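Local coordinates for protein aspartokinase (PDB 3TVI) that probably catalyses the ATP-dependent phosphorylation of the beta-carboxyl group of aspartate, the first step toward lysine, threonine and methionine, and binds lysine in its regulatory region, at residues D30-G42 against K159-F171. Sequence-based numbering, arbitrary orientation.
Sequences DANRKYIIPSAPG and KVLSCNKAVIPGF
Tyr35 reaches from strand 33-38 over to the turn that leads into strand 166-167, and its OH bonds to Cys163 O at 2.6 Å, almost straight on to the carbonyl. Its CG lies beside its own backbone N (chi1 -53°), turning the ring back against the run of the strand, toward the 160-163 turn. Val160 CG1 sits over one ring face, offset toward the rim, in a CH-pi contact 4.0 Å from the ring centroid; Lys34 CB covers the opposite face, and Ala166 CB meets the edge at CD1. The same turn, type I from Val160 to Cys163, closes with its own bond from Cys163 N to Val160 O.

Next to the ring the two strands run parallel. Ala166 N gives to Lys34 O, Ile36 N to Ala166 O at 3.1 Å, and Ile168 N to Ile36 O at 2.9 Å, so Ile36 is held through both N and O. Further along, Pro38 CD lies beside Ile168 O, and Ile37 CG2 packs on Gly170 CA.

Tyr35, Val160, Cys163 and Ala166 form the buried, tightly packed end; the looser side is at the exposed Asn164. Lys34 bends at its last two torsions to lay CE against Asn164 O, while NZ makes only a weak 3.4 Å bond to Asn164 OD1.

This pairing belongs to the central, largely parallel sheet of the amino acid kinase fold. Strand 5-9, with the predicted ATP-binding Lys8 near Ile37, flanks strand 33-38, and strand 131-132 lies beyond 166-167. Helix 187-199 covers Tyr35 and Ile168; helix 109-127 packs on Ile36 across the sheet.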
loop_
_atom_site.group_PDB
_atom_site.type_symbol
_atom_site.label_atom_id
_atom_site.label_comp_id
_atom_site.label_asym_id
_atom_site.label_seq_id
_atom_site.Cartn_x
_atom_site.Cartn_y
_atom_site.Cartn_z
ATOM N N ASP B 30 3.693 33.263 36.903
ATOM C CA ASP B 30 2.517 33.635 36.113
ATOM C C ASP B 30 1.222 33.289 36.853
ATOM O O ASP B 30 0.850 32.122 36.967
ATOM C CB ASP B 30 2.558 32.929 34.754
ATOM C CG ASP B 30 1.448 33.379 33.819
ATOM O OD1 ASP B 30 0.620 34.224 34.226
ATOM O OD2 ASP B 30 1.411 32.884 32.663
ATOM N N ALA B 31 0.523 34.315 37.329
ATOM C CA ALA B 31 -0.685 34.116 38.136
ATOM C C ALA B 31 -1.791 33.330 37.431
ATOM O O ALA B 31 -2.686 32.820 38.097
ATOM C CB ALA B 31 -1.232 35.454 38.605
ATOM N N ASN B 32 -1.746 33.236 36.103
ATOM C CA ASN B 32 -2.770 32.506 35.364
ATOM C C ASN B 32 -2.577 30.986 35.416
ATOM O O ASN B 32 -3.446 30.226 34.969
ATOM C CB ASN B 32 -2.816 32.972 33.912
ATOM C CG ASN B 32 -3.318 34.398 33.765
ATOM O OD1 ASN B 32 -3.507 34.868 32.649
ATOM N ND2 ASN B 32 -3.534 35.094 34.882
ATOM N N ARG B 33 -1.446 30.538 35.956
ATOM C CA ARG B 33 -1.208 29.110 36.139
ATOM C C ARG B 33 -1.957 28.637 37.374
ATOM O O ARG B 33 -1.373 28.407 38.430
ATOM C CB ARG B 33 0.290 28.807 36.213
ATOM C CG ARG B 33 0.938 28.891 34.842
ATOM C CD ARG B 33 2.454 28.951 34.887
ATOM N NE ARG B 33 3.003 29.059 33.529
ATOM C CZ ARG B 33 4.067 29.783 33.177
ATOM N NH1 ARG B 33 4.744 30.518 34.055
ATOM N NH2 ARG B 33 4.447 29.797 31.915
ATOM N N LYS B 34 -3.267 28.488 37.207
ATOM C CA LYS B 34 -4.172 28.186 38.307
ATOM C C LYS B 34 -4.187 26.695 38.692
ATOM O O LYS B 34 -4.223 26.364 39.873
ATOM C CB LYS B 34 -5.582 28.685 37.953
ATOM C CG LYS B 34 -5.650 30.202 37.766
ATOM C CD LYS B 34 -7.075 30.738 37.701
ATOM C CE LYS B 34 -7.371 31.769 38.804
ATOM N NZ LYS B 34 -6.502 32.991 38.832
ATOM N N TYR B 35 -4.131 25.797 37.709
ATOM C CA TYR B 35 -4.292 24.358 37.976
ATOM C C TYR B 35 -3.068 23.510 37.621
ATOM O O TYR B 35 -2.478 23.673 36.564
ATOM C CB TYR B 35 -5.569 23.867 37.293
ATOM C CG TYR B 35 -6.714 24.746 37.706
ATOM C CD1 TYR B 35 -7.086 24.829 39.038
ATOM C CD2 TYR B 35 -7.372 25.555 36.790
ATOM C CE1 TYR B 35 -8.108 25.666 39.447
ATOM C CE2 TYR B 35 -8.399 26.399 37.187
ATOM C CZ TYR B 35 -8.756 26.449 38.519
ATOM O OH TYR B 35 -9.760 27.276 38.934
ATOM N N ILE B 36 -2.699 22.613 38.532
ATOM C CA ILE B 36 -1.428 21.899 38.473
ATOM C C ILE B 36 -1.625 20.388 38.557
ATOM O O ILE B 36 -2.226 19.887 39.511
ATOM C CB ILE B 36 -0.501 22.319 39.635
ATOM C CG1 ILE B 36 -0.180 23.816 39.560
ATOM C CG2 ILE B 36 0.792 21.510 39.615
ATOM C CD1 ILE B 36 -1.278 24.717 40.085
ATOM N N ILE B 37 -1.098 19.664 37.575
ATOM C CA ILE B 37 -1.237 18.222 37.528
ATOM C C ILE B 37 0.148 17.579 37.539
ATOM O O ILE B 37 0.918 17.777 36.601
ATOM C CB ILE B 37 -1.985 17.792 36.264
ATOM C CG1 ILE B 37 -3.431 18.287 36.305
ATOM C CG2 ILE B 37 -1.968 16.279 36.133
ATOM C CD1 ILE B 37 -3.595 19.791 36.216
ATOM N N PRO B 38 0.479 16.817 38.605
ATOM C CA PRO B 38 1.794 16.192 38.747
ATOM C C PRO B 38 1.863 14.727 38.358
ATOM O O PRO B 38 0.904 13.984 38.547
ATOM C CB PRO B 38 2.047 16.292 40.246
ATOM C CG PRO B 38 0.693 16.110 40.829
ATOM C CD PRO B 38 -0.277 16.745 39.868
ATOM N N SER B 39 3.018 14.332 37.841
ATOM C CA SER B 39 3.380 12.935 37.688
ATOM C C SER B 39 4.064 12.487 38.963
ATOM O O SER B 39 4.125 13.247 39.928
ATOM C CB SER B 39 4.347 12.779 36.530
ATOM O OG SER B 39 3.923 13.594 35.454
ATOM N N ALA B 40 4.576 11.258 38.969
ATOM C CA ALA B 40 5.323 10.739 40.111
ATOM C C ALA B 40 6.790 10.972 39.838
ATOM O O ALA B 40 7.175 11.136 38.684
ATOM C CB ALA B 40 5.050 9.261 40.309
ATOM N N PRO B 41 7.620 10.983 40.887
ATOM C CA PRO B 41 9.021 11.311 40.683
ATOM C C PRO B 41 9.726 10.421 39.662
ATOM O O PRO B 41 9.715 9.190 39.773
ATOM C CB PRO B 41 9.634 11.134 42.080
ATOM C CG PRO B 41 8.504 11.371 43.011
ATOM C CD PRO B 41 7.323 10.759 42.311
ATOM N N GLY B 42 10.339 11.065 38.677
ATOM C CA GLY B 42 11.108 10.372 37.665
ATOM C C GLY B 42 12.405 9.848 38.222
ATOM O O GLY B 42 12.831 10.259 39.289
ATOM N N LYS B 159 -15.948 21.384 41.514
ATOM C CA LYS B 159 -14.863 21.269 42.491
ATOM C C LYS B 159 -13.584 22.038 42.146
ATOM O O LYS B 159 -12.903 22.526 43.055
ATOM C CB LYS B 159 -14.495 19.794 42.714
ATOM C CG LYS B 159 -15.137 19.138 43.931
ATOM C CD LYS B 159 -16.309 18.231 43.583
ATOM C CE LYS B 159 -16.610 17.252 44.714
ATOM N NZ LYS B 159 -16.787 17.931 46.026
ATOM N N VAL B 160 -13.239 22.131 40.859
ATOM C CA VAL B 160 -11.928 22.666 40.461
ATOM C C VAL B 160 -11.941 24.132 40.035
ATOM O O VAL B 160 -11.138 24.917 40.549
ATOM C CB VAL B 160 -11.259 21.833 39.352
ATOM C CG1 VAL B 160 -9.845 22.336 39.110
ATOM C CG2 VAL B 160 -11.227 20.366 39.741
ATOM N N LEU B 161 -12.827 24.520 39.116
ATOM C CA LEU B 161 -12.842 25.921 38.668
ATOM C C LEU B 161 -13.404 26.856 39.747
ATOM O O LEU B 161 -13.287 28.076 39.640
ATOM C CB LEU B 161 -13.545 26.095 37.318
ATOM C CG LEU B 161 -14.995 26.558 37.221
ATOM C CD1 LEU B 161 -15.094 28.076 37.281
ATOM C CD2 LEU B 161 -15.608 26.053 35.920
ATOM N N SER B 162 -13.986 26.282 40.797
ATOM C CA SER B 162 -14.376 27.045 41.980
ATOM C C SER B 162 -13.213 27.309 42.946
ATOM O O SER B 162 -13.415 27.957 43.971
ATOM C CB SER B 162 -15.484 26.315 42.729
ATOM O OG SER B 162 -15.001 25.097 43.259
ATOM N N CYS B 163 -12.021 26.792 42.643
ATOM C CA CYS B 163 -10.812 27.137 43.399
ATOM C C CYS B 163 -10.006 28.153 42.617
ATOM O O CYS B 163 -9.980 28.112 41.387
ATOM C CB CYS B 163 -9.931 25.913 43.647
ATOM S SG CYS B 163 -10.600 24.687 44.794
ATOM N N ASN B 164 -9.346 29.051 43.342
ATOM C CA ASN B 164 -8.410 30.007 42.765
ATOM C C ASN B 164 -7.189 29.262 42.206
ATOM O O ASN B 164 -6.837 29.402 41.040
ATOM C CB ASN B 164 -7.993 31.021 43.837
ATOM C CG ASN B 164 -7.247 32.219 43.274
ATOM O OD1 ASN B 164 -6.851 32.237 42.103
ATOM N ND2 ASN B 164 -7.050 33.237 44.114
ATOM N N LYS B 165 -6.570 28.451 43.051
ATOM C CA LYS B 165 -5.396 27.671 42.684
ATOM C C LYS B 165 -5.594 26.266 43.247
ATOM O O LYS B 165 -5.901 26.119 44.430
ATOM C CB LYS B 165 -4.129 28.324 43.265
ATOM C CG LYS B 165 -2.818 27.808 42.684
ATOM C CD LYS B 165 -1.597 28.180 43.521
ATOM C CE LYS B 165 -1.052 29.564 43.191
ATOM N NZ LYS B 165 0.208 29.860 43.942
ATOM N N ALA B 166 -5.430 25.243 42.413
ATOM C CA ALA B 166 -5.701 23.877 42.839
ATOM C C ALA B 166 -4.741 22.860 42.225
ATOM O O ALA B 166 -4.490 22.895 41.018
ATOM C CB ALA B 166 -7.135 23.512 42.500
ATOM N N VAL B 167 -4.204 21.961 43.060
ATOM C CA VAL B 167 -3.432 20.811 42.573
ATOM C C VAL B 167 -4.381 19.643 42.415
ATOM O O VAL B 167 -5.276 19.462 43.235
ATOM C CB VAL B 167 -2.332 20.349 43.546
ATOM C CG1 VAL B 167 -1.671 19.079 43.028
ATOM C CG2 VAL B 167 -1.294 21.438 43.771
ATOM N N ILE B 168 -4.175 18.860 41.358
ATOM C CA ILE B 168 -5.016 17.705 41.048
ATOM C C ILE B 168 -4.117 16.580 40.581
ATOM O O ILE B 168 -3.547 16.675 39.491
ATOM C CB ILE B 168 -6.004 17.995 39.901
ATOM C CG1 ILE B 168 -6.716 19.330 40.131
ATOM C CG2 ILE B 168 -6.995 16.852 39.776
ATOM C CD1 ILE B 168 -7.657 19.725 39.019
ATOM N N PRO B 169 -3.997 15.504 41.383
ATOM C CA PRO B 169 -3.034 14.456 41.064
ATOM C C PRO B 169 -3.437 13.777 39.774
ATOM O O PRO B 169 -4.569 13.941 39.320
ATOM C CB PRO B 169 -3.123 13.514 42.260
ATOM C CG PRO B 169 -4.527 13.653 42.723
ATOM C CD PRO B 169 -4.958 15.063 42.407
ATOM N N GLY B 170 -2.523 13.020 39.187
ATOM C CA GLY B 170 -2.594 12.753 37.768
ATOM C C GLY B 170 -3.358 11.529 37.333
ATOM O O GLY B 170 -4.475 11.609 36.793
ATOM N N PHE B 171 -2.768 10.385 37.624
ATOM C CA PHE B 171 -2.774 9.255 36.686
ATOM C C PHE B 171 -3.955 8.300 36.873
ATOM O O PHE B 171 -3.941 7.199 36.355
ATOM C CB PHE B 171 -1.366 8.641 36.817
ATOM C CG PHE B 171 -1.236 7.184 36.529
ATOM C CD1 PHE B 171 -1.456 6.677 35.269
ATOM C CD2 PHE B 171 -0.732 6.340 37.504
ATOM C CE1 PHE B 171 -1.263 5.329 35.006
ATOM C CE2 PHE B 171 -0.536 4.998 37.250
ATOM C CZ PHE B 171 -0.803 4.489 35.994
#